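Local structure of cellulosomal scaffoldin adaptor protein B (Acetivibrio cellulolyticus, 4UYP) at residues D44-G47 / S48-N52. The protein is an adaptor scaffoldin of the cellulosome, whose dockerin, the part described here, binds calcium and docks onto a cohesin of the anchoring scaffoldin ScaC. The protein carries 2 engineered substitutions. Numbering follows the deposited sequence. Where two conformers were deposited one is given.
Sequences DGNG and SIKIN. With CA (calcium ion), chain K; SO4 (sulfate ion), chain F.
The backbone N of S48 donates to OD1 of N46 at 3.1 Å, approaching from above the plane of the side-chain amide. That same OD1 binds the calcium ion at 2.4 Å, and the carbonyl O of S48 joins it on the metal, so the ion holds the two oxygens close together although neither can donate to the other. The hydroxyl OG of S48 turns away from the ion to Q43 of a neighbouring ScaC chain and to a water that also reaches, weakly, the O of G47. With D44 OD1 as a further ligand 2.3 Å from the ion, and D42 and D53 completing the protein ligands, residues 44-52 make up most of the second calcium-binding loop of the dockerin, a variant of the EF-hand loop. An Asx turn at D44, the N of N46 donating to D44 OD1, bends the chain around the ion. K50, the N-cap residue of helix 51-61, passes its CD 4.2 Å from N46 ND2 before its amine reaches salt bridges with E128 and D41 of two ScaC chains; N46 ND2 itself donates to a sulfate oxygen, O4. N52 reaches back to D44: the ND2 of N52 donates almost straight (168°) to D44 OD2 over 3.0 Å, in its own amide plane but above the carboxylate. With chi1 at 70°, CG of N52 is staggered between the backbone N and the carbonyl carbon, and the amide faces D44; N52 OD1 accepts at 2.7 Å from the O of the water that is itself a calcium ligand, while ND2 also donates to G125 O of a ScaC chain.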
# COMPACT_ATOMS: atom_id res chain seq x y z
N ASP B 44 2.78 22.92 -2.84
CA ASP B 44 1.52 23.43 -2.27
C ASP B 44 1.54 23.60 -0.72
O ASP B 44 0.58 24.11 -0.15
CB ASP B 44 0.29 22.70 -2.85
CG ASP B 44 0.06 21.28 -2.23
OD1 ASP B 44 0.95 20.86 -1.45
OD2 ASP B 44 -1.07 20.81 -2.49
N GLY B 45 2.59 23.22 -0.10
CA GLY B 45 2.85 23.42 1.30
C GLY B 45 1.91 22.63 2.19
O GLY B 45 1.73 22.97 3.36
N ASN B 46 1.33 21.55 1.65
CA ASN B 46 0.36 20.78 2.49
C ASN B 46 0.96 19.75 3.35
O ASN B 46 0.22 19.18 4.22
CB ASN B 46 -0.79 20.22 1.64
CG ASN B 46 -0.38 19.01 0.80
OD1 ASN B 46 0.76 18.72 0.59
ND2 ASN B 46 -1.37 18.32 0.35
N GLY B 47 2.26 19.49 3.26
CA GLY B 47 2.93 18.54 4.09
C GLY B 47 3.18 17.16 3.54
O GLY B 47 3.94 16.38 4.12
N SER B 48 2.64 16.92 2.32
CA SER B 48 2.82 15.64 1.63
C SER B 48 3.24 15.91 0.22
O SER B 48 2.92 16.97 -0.37
CB SER B 48 1.56 14.81 1.54
OG SER B 48 1.15 14.33 2.84
N ILE B 49 4.05 14.98 -0.32
CA ILE B 49 4.40 15.03 -1.74
C ILE B 49 3.35 14.21 -2.52
O ILE B 49 3.15 13.01 -2.24
CB ILE B 49 5.80 14.52 -1.93
CG1 ILE B 49 6.76 15.22 -0.94
CG2 ILE B 49 6.31 14.76 -3.35
CD1 ILE B 49 8.23 14.88 -1.18
N LYS B 50 2.66 14.85 -3.44
CA LYS B 50 1.60 14.22 -4.23
C LYS B 50 1.73 14.64 -5.63
O LYS B 50 2.53 15.49 -6.02
CB LYS B 50 0.24 14.57 -3.71
CG LYS B 50 0.01 14.24 -2.20
CD LYS B 50 -1.33 14.69 -1.70
CE LYS B 50 -2.43 13.88 -2.27
NZ LYS B 50 -3.77 14.26 -1.69
N ILE B 51 0.93 13.98 -6.53
CA ILE B 51 1.10 14.28 -7.94
C ILE B 51 0.87 15.76 -8.29
O ILE B 51 1.46 16.22 -9.28
CB ILE B 51 0.18 13.30 -8.82
CG1 ILE B 51 0.56 13.32 -10.34
CG2 ILE B 51 -1.29 13.62 -8.64
CD1 ILE B 51 2.01 12.98 -10.60
N ASN B 52 -0.01 16.43 -7.54
CA ASN B 52 -0.20 17.81 -7.98
C ASN B 52 1.02 18.67 -7.67
O ASN B 52 1.20 19.66 -8.40
CB ASN B 52 -1.41 18.40 -7.24
CG ASN B 52 -1.15 18.61 -5.76
OD1 ASN B 52 -0.67 17.73 -5.03
ND2 ASN B 52 -1.47 19.83 -5.26
CA CA K . 2.08 18.83 -1.44
S SO4 F . -5.13 18.75 1.91
O1 SO4 F . -6.12 19.50 1.03
O2 SO4 F . -5.75 17.40 2.01
O3 SO4 F . -5.23 19.49 3.25
O4 SO4 F . -3.77 18.78 1.37
O HOH W 1 -0.01 18.13 -2.43
O HOH W 2 3.13 13.16 4.37